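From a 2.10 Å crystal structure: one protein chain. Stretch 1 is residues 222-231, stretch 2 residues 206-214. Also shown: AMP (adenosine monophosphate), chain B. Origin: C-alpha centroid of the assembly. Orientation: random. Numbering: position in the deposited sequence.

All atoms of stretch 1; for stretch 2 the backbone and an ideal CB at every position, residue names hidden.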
ATOM      1  N   VAL A 222     -24.134  -0.667 -14.599  1.00 29.37           N
ATOM      2  CA  VAL A 222     -22.807  -0.217 -14.967  1.00 25.85           C
ATOM      3  C   VAL A 222     -22.681  -0.411 -16.473  1.00 29.86           C
ATOM      4  O   VAL A 222     -23.003  -1.476 -16.996  1.00 26.13           O
ATOM      5  CB  VAL A 222     -21.724  -1.017 -14.227  1.00 29.59           C
ATOM      6  CG1 VAL A 222     -20.351  -0.676 -14.783  1.00 34.98           C
ATOM      7  CG2 VAL A 222     -21.778  -0.690 -12.738  1.00 27.09           C
ATOM      8  N   TYR A 223     -22.238   0.634 -17.168  1.00 25.64           N
ATOM      9  CA  TYR A 223     -22.080   0.592 -18.621  1.00 18.79           C
ATOM     10  C   TYR A 223     -20.608   0.606 -18.998  1.00 22.44           C
ATOM     11  O   TYR A 223     -19.803   1.307 -18.384  1.00 32.93           O
ATOM     12  CB  TYR A 223     -22.752   1.807 -19.261  1.00 20.71           C
ATOM     13  CG  TYR A 223     -24.246   1.840 -19.109  1.00 28.19           C
ATOM     14  CD1 TYR A 223     -25.075   1.429 -20.146  1.00 32.77           C
ATOM     15  CD2 TYR A 223     -24.835   2.250 -17.916  1.00 22.66           C
ATOM     16  CE1 TYR A 223     -26.457   1.419 -20.004  1.00 32.69           C
ATOM     17  CE2 TYR A 223     -26.219   2.246 -17.761  1.00 27.22           C
ATOM     18  CZ  TYR A 223     -27.023   1.828 -18.809  1.00 29.78           C
ATOM     19  OH  TYR A 223     -28.391   1.813 -18.670  1.00 36.33           O
ATOM     20  N   THR A 224     -20.264  -0.164 -20.019  1.00 20.39           N
ATOM     21  CA  THR A 224     -18.888  -0.235 -20.482  1.00 22.82           C
ATOM     22  C   THR A 224     -18.755   0.507 -21.807  1.00 21.24           C
ATOM     23  O   THR A 224     -19.750   0.761 -22.490  1.00 20.48           O
ATOM     24  CB  THR A 224     -18.465  -1.683 -20.690  1.00 26.97           C
ATOM     25  OG1 THR A 224     -19.369  -2.308 -21.608  1.00 26.06           O
ATOM     26  CG2 THR A 224     -18.492  -2.438 -19.371  1.00 19.01           C
ATOM     27  N   ARG A 225     -17.526   0.848 -22.169  1.00 22.72           N
ATOM     28  CA  ARG A 225     -17.263   1.557 -23.415  1.00 26.18           C
ATOM     29  C   ARG A 225     -17.883   0.809 -24.602  1.00 28.27           C
ATOM     30  O   ARG A 225     -18.427   1.427 -25.518  1.00 31.57           O
ATOM     31  CB  ARG A 225     -15.750   1.701 -23.624  1.00 26.86           C
ATOM     32  CG  ARG A 225     -15.350   2.402 -24.923  1.00 31.76           C
ATOM     33  CD  ARG A 225     -15.113   3.895 -24.731  1.00 40.96           C
ATOM     34  NE  ARG A 225     -13.761   4.190 -24.256  1.00 51.40           N
ATOM     35  CZ  ARG A 225     -12.757   4.596 -25.034  1.00 50.53           C
ATOM     36  NH1 ARG A 225     -12.938   4.765 -26.338  1.00 47.21           N
ATOM     37  NH2 ARG A 225     -11.564   4.837 -24.505  1.00 56.41           N
ATOM     38  N   ASP A 226     -17.816  -0.522 -24.574  1.00 31.38           N
ATOM     39  CA  ASP A 226     -18.355  -1.335 -25.667  1.00 26.89           C
ATOM     40  C   ASP A 226     -19.851  -1.642 -25.559  1.00 24.69           C
ATOM     41  O   ASP A 226     -20.342  -2.606 -26.146  1.00 25.12           O
ATOM     42  CB  ASP A 226     -17.541  -2.631 -25.810  1.00 28.00           C
ATOM     43  CG  ASP A 226     -17.548  -3.475 -24.546  1.00 40.42           C
ATOM     44  OD1 ASP A 226     -17.379  -2.912 -23.446  1.00 45.58           O
ATOM     45  OD2 ASP A 226     -17.709  -4.704 -24.657  1.00 35.02           O
ATOM     46  N   ASN A 227     -20.562  -0.810 -24.805  1.00 25.05           N
ATOM     47  CA  ASN A 227     -22.010  -0.916 -24.615  1.00 26.09           C
ATOM     48  C   ASN A 227     -22.598  -2.125 -23.888  1.00 29.17           C
ATOM     49  O   ASN A 227     -23.754  -2.477 -24.119  1.00 27.49           O
ATOM     50  CB  ASN A 227     -22.733  -0.780 -25.961  1.00 29.28           C
ATOM     51  CG  ASN A 227     -22.559   0.588 -26.585  1.00 27.56           C
ATOM     52  OD1 ASN A 227     -22.292   1.573 -25.896  1.00 21.12           O
ATOM     53  ND2 ASN A 227     -22.740   0.661 -27.900  1.00 31.03           N
ATOM     54  N   GLU A 228     -21.836  -2.783 -23.025  1.00 27.70           N
ATOM     55  CA  GLU A 228     -22.423  -3.904 -22.301  1.00 27.44           C
ATOM     56  C   GLU A 228     -23.087  -3.390 -21.030  1.00 29.33           C
ATOM     57  O   GLU A 228     -22.620  -2.419 -20.434  1.00 35.13           O
ATOM     58  CB  GLU A 228     -21.368  -4.953 -21.970  1.00 34.99           C
ATOM     59  CG  GLU A 228     -20.936  -5.739 -23.187  1.00 33.96           C
ATOM     60  CD  GLU A 228     -20.083  -6.925 -22.834  1.00 54.37           C
ATOM     61  OE1 GLU A 228     -18.953  -6.717 -22.344  1.00 59.71           O
ATOM     62  OE2 GLU A 228     -20.550  -8.065 -23.039  1.00 62.14           O
ATOM     63  N   GLU A 229     -24.182  -4.035 -20.636  1.00 30.07           N
ATOM     64  CA  GLU A 229     -24.944  -3.655 -19.441  1.00 33.95           C
ATOM     65  C   GLU A 229     -24.844  -4.668 -18.320  1.00 30.08           C
ATOM     66  O   GLU A 229     -25.044  -5.864 -18.541  1.00 31.18           O
ATOM     67  CB  GLU A 229     -26.429  -3.479 -19.775  1.00 36.29           C
ATOM     68  CG  GLU A 229     -26.695  -2.492 -20.874  1.00 61.48           C
ATOM     69  CD  GLU A 229     -25.675  -1.390 -20.859  1.00 80.19           C
ATOM     70  OE1 GLU A 229     -25.233  -1.031 -19.747  1.00 88.09           O
ATOM     71  OE2 GLU A 229     -25.317  -0.880 -21.943  1.00 87.78           O
ATOM     72  N   TYR A 230     -24.560  -4.175 -17.115  1.00 29.23           N
ATOM     73  CA  TYR A 230     -24.447  -5.021 -15.930  1.00 28.08           C
ATOM     74  C   TYR A 230     -25.208  -4.365 -14.788  1.00 31.69           C
ATOM     75  O   TYR A 230     -24.772  -3.348 -14.259  1.00 24.22           O
ATOM     76  CB  TYR A 230     -22.981  -5.171 -15.522  1.00 33.96           C
ATOM     77  CG  TYR A 230     -22.107  -5.757 -16.600  1.00 31.70           C
ATOM     78  CD1 TYR A 230     -21.998  -7.137 -16.765  1.00 30.00           C
ATOM     79  CD2 TYR A 230     -21.400  -4.930 -17.470  1.00 26.85           C
ATOM     80  CE1 TYR A 230     -21.201  -7.680 -17.769  1.00 29.61           C
ATOM     81  CE2 TYR A 230     -20.607  -5.457 -18.474  1.00 26.68           C
ATOM     82  CZ  TYR A 230     -20.507  -6.835 -18.618  1.00 27.14           C
ATOM     83  OH  TYR A 230     -19.708  -7.356 -19.613  1.00 31.14           O
ATOM     84  N   SER A 231     -26.352  -4.931 -14.418  1.00 25.78           N
ATOM     85  CA  SER A 231     -27.137  -4.389 -13.315  1.00 31.21           C
ATOM     86  C   SER A 231     -26.488  -4.844 -11.998  1.00 24.94           C
ATOM     87  O   SER A 231     -25.845  -5.887 -11.951  1.00 24.90           O
ATOM     88  CB  SER A 231     -28.577  -4.897 -13.403  1.00 30.68           C
ATOM     89  OG  SER A 231     -28.596  -6.312 -13.468  1.00 47.91           O
ATOM     90  N   UNK A 206     -14.626 -12.592 -14.099  1.00 22.01           N
ATOM     91  CA  UNK A 206     -13.596 -11.571 -14.240  1.00 22.75           C
ATOM     92  C   UNK A 206     -13.452 -11.276 -15.731  1.00 34.66           C
ATOM     93  O   UNK A 206     -12.965 -12.109 -16.494  1.00 31.52           O
ATOM     94  CB  UNK A 206     -12.269 -12.019 -13.625  1.00 22.75           C
ATOM     95  N   UNK A 207     -13.893 -10.091 -16.138  1.00 29.09           N
ATOM     96  CA  UNK A 207     -13.851  -9.698 -17.539  1.00 29.40           C
ATOM     97  C   UNK A 207     -12.851  -8.586 -17.837  1.00 32.45           C
ATOM     98  O   UNK A 207     -13.020  -7.443 -17.403  1.00 27.01           O
ATOM     99  CB  UNK A 207     -15.246  -9.255 -17.984  1.00 29.40           C
ATOM    100  N   UNK A 208     -11.804  -8.931 -18.582  1.00 33.24           N
ATOM    101  CA  UNK A 208     -10.778  -7.963 -18.950  1.00 27.45           C
ATOM    102  C   UNK A 208     -11.185  -7.206 -20.215  1.00 28.51           C
ATOM    103  O   UNK A 208     -12.077  -7.629 -20.953  1.00 28.10           O
ATOM    104  CB  UNK A 208      -9.432  -8.662 -19.156  1.00 27.45           C
ATOM    105  N   UNK A 209     -10.523  -6.083 -20.453  1.00 24.65           N
ATOM    106  CA  UNK A 209     -10.821  -5.238 -21.601  1.00 28.32           C
ATOM    107  C   UNK A 209     -12.251  -4.716 -21.524  1.00 29.71           C
ATOM    108  O   UNK A 209     -12.921  -4.550 -22.543  1.00 29.49           O
ATOM    109  CB  UNK A 209     -10.605  -6.008 -22.905  1.00 28.32           C
ATOM    110  N   UNK A 210     -12.716  -4.472 -20.301  1.00 27.08           N
ATOM    111  CA  UNK A 210     -14.053  -3.934 -20.078  1.00 25.30           C
ATOM    112  C   UNK A 210     -13.865  -2.614 -19.349  1.00 34.90           C
ATOM    113  O   UNK A 210     -13.635  -2.588 -18.140  1.00 30.74           O
ATOM    114  CB  UNK A 210     -14.939  -4.899 -19.287  1.00 25.30           C
ATOM    115  N   UNK A 211     -13.945  -1.519 -20.095  1.00 26.25           N
ATOM    116  CA  UNK A 211     -13.767  -0.201 -19.513  1.00 31.87           C
ATOM    117  C   UNK A 211     -15.107   0.374 -19.106  1.00 30.30           C
ATOM    118  O   UNK A 211     -15.959   0.626 -19.955  1.00 27.00           O
ATOM    119  CB  UNK A 211     -13.058   0.735 -20.493  1.00 31.87           C
ATOM    120  N   UNK A 212     -15.300   0.580 -17.810  1.00 22.63           N
ATOM    121  CA  UNK A 212     -16.553   1.151 -17.341  1.00 24.51           C
ATOM    122  C   UNK A 212     -16.579   2.642 -17.667  1.00 21.86           C
ATOM    123  O   UNK A 212     -15.598   3.351 -17.446  1.00 22.35           O
ATOM    124  CB  UNK A 212     -16.732   0.918 -15.840  1.00 24.51           C
ATOM    125  N   UNK A 213     -17.699   3.119 -18.201  1.00 21.76           N
ATOM    126  CA  UNK A 213     -17.818   4.532 -18.539  1.00 18.59           C
ATOM    127  C   UNK A 213     -18.949   5.199 -17.772  1.00 19.18           C
ATOM    128  O   UNK A 213     -19.097   6.415 -17.795  1.00 24.49           O
ATOM    129  CB  UNK A 213     -18.039   4.699 -20.044  1.00 18.59           C
ATOM    130  N   UNK A 214     -19.738   4.400 -17.068  1.00 23.96           N
ATOM    131  CA  UNK A 214     -20.853   4.955 -16.329  1.00 26.10           C
ATOM    132  C   UNK A 214     -21.377   4.026 -15.255  1.00 26.97           C
ATOM    133  O   UNK A 214     -21.658   2.857 -15.518  1.00 27.18           O
ATOM    134  CB  UNK A 214     -21.986   5.312 -17.293  1.00 26.10           C
TER
HETATM  135  P   AMP B 422      -5.156  -0.187  -8.655  1.00 33.43           P
HETATM  136  O1P AMP B 422      -6.266  -0.196  -7.625  1.00 37.72           O
HETATM  137  O2P AMP B 422      -4.849   1.256  -9.051  1.00 33.19           O
HETATM  138  O3P AMP B 422      -4.009  -1.059  -8.332  1.00 25.91           O
HETATM  139  O5' AMP B 422      -5.971  -0.783  -9.896  1.00 28.88           O
HETATM  140  C5' AMP B 422      -7.269  -0.260 -10.201  1.00 25.24           C
HETATM  141  C4' AMP B 422      -7.658  -1.039 -11.450  1.00 23.73           C
HETATM  142  O4' AMP B 422      -8.738  -0.411 -12.148  1.00 22.41           O
HETATM  143  C3' AMP B 422      -6.537  -1.212 -12.461  1.00 23.99           C
HETATM  144  O3' AMP B 422      -6.461  -2.638 -12.664  1.00 26.30           O
HETATM  145  C2' AMP B 422      -7.064  -0.452 -13.697  1.00 25.52           C
HETATM  146  O2' AMP B 422      -6.664  -0.969 -14.981  1.00 25.78           O
HETATM  147  C1' AMP B 422      -8.560  -0.623 -13.510  1.00 22.64           C
HETATM  148  N9  AMP B 422      -9.395   0.455 -14.076  1.00 26.61           N
HETATM  149  C8  AMP B 422      -9.151   1.792 -14.060  1.00 25.49           C
HETATM  150  N7  AMP B 422     -10.203   2.456 -14.607  1.00 24.83           N
HETATM  151  C5  AMP B 422     -11.144   1.547 -14.899  1.00 25.92           C
HETATM  152  C6  AMP B 422     -12.480   1.611 -15.506  1.00 26.18           C
HETATM  153  N6  AMP B 422     -12.972   2.826 -15.874  1.00 25.74           N
HETATM  154  N1  AMP B 422     -13.140   0.436 -15.650  1.00 25.33           N
HETATM  155  C2  AMP B 422     -12.606  -0.760 -15.220  1.00 23.68           C
HETATM  156  N3  AMP B 422     -11.358  -0.905 -14.706  1.00 21.17           N
HETATM  157  C4  AMP B 422     -10.617   0.218 -14.543  1.00 24.54           C

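Position 206 is out of reach of stretch 1. Its strand backbone suits many residues, beta-branched ones included. It is I206, which makes no contact here.

At position 207 CA-to-CB points toward stretch 1, and the ideal CB lies 5.1 Å from Y230 OH. A medium or long side chain could reach the tyrosine ring, and an apolar one would pack on it. The residue is L207. Its CD1 comes 4.0 Å from Y230 CE1 and 3.5 Å from Y230 OH.

Position 208 is out of reach, so stretch 1 sets no preference. It is T208.

Position 209 has positive phi (62/34), which favours glycine, asparagine or aspartate but does not exclude others. R209 is deposited, and its side chain leads away.

Position 210 starts sideways, with its ideal CB 4.3 Å from T224 CG2. Beyond lie two carboxylates, D226 and E228. A long, positively charged side chain would suit best. K210 provides it. K210 NZ forms salt bridges with D226 OD2 at 2.8 Å and with E228 OE1 at a very short 2.5 Å.

At position 211 the ideal CB lies 4.2 Å from R225 CB. An acid could meet the guanidinium; a polar or aliphatic residue could also lie along the arginine. The residue is E211. Its OE1 forms a salt bridge with R225 NH2 at 3.3 Å, where the hydrogen bond is weak. The backbone link is firmer: R225 N donates to E211 O at 2.7 Å.

Position 212 pairs with T224 without mutual backbone hydrogen bonds. Its ideal CB is 4.1 Å from V222 CG1, so a small or branched aliphatic residue suits. V212 brings CG1 to 3.3 Å from V222 CG1. Its backbone reads the adenine edge: V212 N donates to AMP N1, and AMP N6 donates to V212 O, both at 3.1 Å.

Position 213 lies at the bulge, where the register shifts by one. The ideal CB is 4.4 Å from R225 N, and aliphatic or polar residues would fit. V213 packs CG1 against R225 CB at 3.9 Å, while V213 N donates to Y223 O at 2.8 Å.

Position 214 pairs with Y223, side chains on the same face. The ideal CB is 4.1 Å from Y223 CB, so a long side chain could lie beside the ring. E214 does so, with CD 3.9 Å from Y223 CD2. Y223 N donates to E214 O at 2.8 Å.

Stretch 2 206-214: ILTRKEVVE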
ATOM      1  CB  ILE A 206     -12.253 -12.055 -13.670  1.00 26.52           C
ATOM      2  CG1 ILE A 206     -12.426 -12.389 -12.185  1.00 26.33           C
ATOM      3  CG2 ILE A 206     -11.189 -10.973 -13.832  1.00 24.23           C
ATOM      4  CD1 ILE A 206     -11.198 -12.991 -11.547  1.00 26.34           C
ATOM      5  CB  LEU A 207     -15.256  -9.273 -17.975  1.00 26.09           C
ATOM      6  CG  LEU A 207     -16.353 -10.252 -17.539  1.00 27.36           C
ATOM      7  CD1 LEU A 207     -17.725  -9.682 -17.852  1.00 24.82           C
ATOM      8  CD2 LEU A 207     -16.150 -11.590 -18.240  1.00 32.02           C
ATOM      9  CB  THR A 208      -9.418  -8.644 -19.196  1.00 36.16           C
ATOM     10  OG1 THR A 208      -9.588  -9.730 -20.113  1.00 33.30           O
ATOM     11  CG2 THR A 208      -8.834  -9.161 -17.886  1.00 30.61           C
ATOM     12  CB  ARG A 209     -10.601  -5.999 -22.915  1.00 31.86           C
ATOM     13  CG  ARG A 209      -9.138  -6.323 -23.197  1.00 26.22           C
ATOM     14  CD  ARG A 209      -8.926  -6.725 -24.655  1.00 49.63           C
ATOM     15  NE  ARG A 209      -7.518  -6.959 -24.972  1.00 51.19           N
ATOM     16  CZ  ARG A 209      -6.831  -8.037 -24.603  1.00 57.99           C
ATOM     17  NH1 ARG A 209      -7.418  -8.999 -23.904  1.00 50.77           N
ATOM     18  NH2 ARG A 209      -5.548  -8.150 -24.925  1.00 60.14           N
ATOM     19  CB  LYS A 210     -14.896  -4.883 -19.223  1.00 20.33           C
ATOM     20  CG  LYS A 210     -15.221  -6.196 -19.896  1.00 37.05           C
ATOM     21  CD  LYS A 210     -16.044  -5.978 -21.152  1.00 33.31           C
ATOM     22  CE  LYS A 210     -16.125  -7.253 -21.966  1.00 44.21           C
ATOM     23  NZ  LYS A 210     -16.711  -7.007 -23.311  1.00 54.24           N
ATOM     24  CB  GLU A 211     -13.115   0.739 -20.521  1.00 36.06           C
ATOM     25  CG  GLU A 211     -12.816   2.112 -19.958  1.00 40.08           C
ATOM     26  CD  GLU A 211     -12.428   3.102 -21.030  1.00 40.58           C
ATOM     27  OE1 GLU A 211     -11.805   2.676 -22.023  1.00 36.68           O
ATOM     28  OE2 GLU A 211     -12.733   4.304 -20.875  1.00 39.19           O
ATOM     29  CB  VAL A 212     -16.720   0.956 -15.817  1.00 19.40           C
ATOM     30  CG1 VAL A 212     -18.018   1.618 -15.341  1.00 15.41           C
ATOM     31  CG2 VAL A 212     -16.737  -0.519 -15.493  1.00 19.48           C
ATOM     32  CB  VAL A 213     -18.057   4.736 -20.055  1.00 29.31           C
ATOM     33  CG1 VAL A 213     -16.922   4.100 -20.843  1.00 32.82           C
ATOM     34  CG2 VAL A 213     -19.384   4.139 -20.467  1.00 16.90           C
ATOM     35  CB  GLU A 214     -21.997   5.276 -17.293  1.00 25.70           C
ATOM     36  CG  GLU A 214     -23.145   6.065 -16.676  1.00 32.75           C
ATOM     37  CD  GLU A 214     -24.360   6.120 -17.592  1.00 46.52           C
ATOM     38  OE1 GLU A 214     -24.171   6.219 -18.826  1.00 49.79           O
ATOM     39  OE2 GLU A 214     -25.500   6.071 -17.082  1.00 50.23           O
TER
HETATM   40  O   HOH W   1     -15.133  -1.869 -22.823  1.00 26.03           O
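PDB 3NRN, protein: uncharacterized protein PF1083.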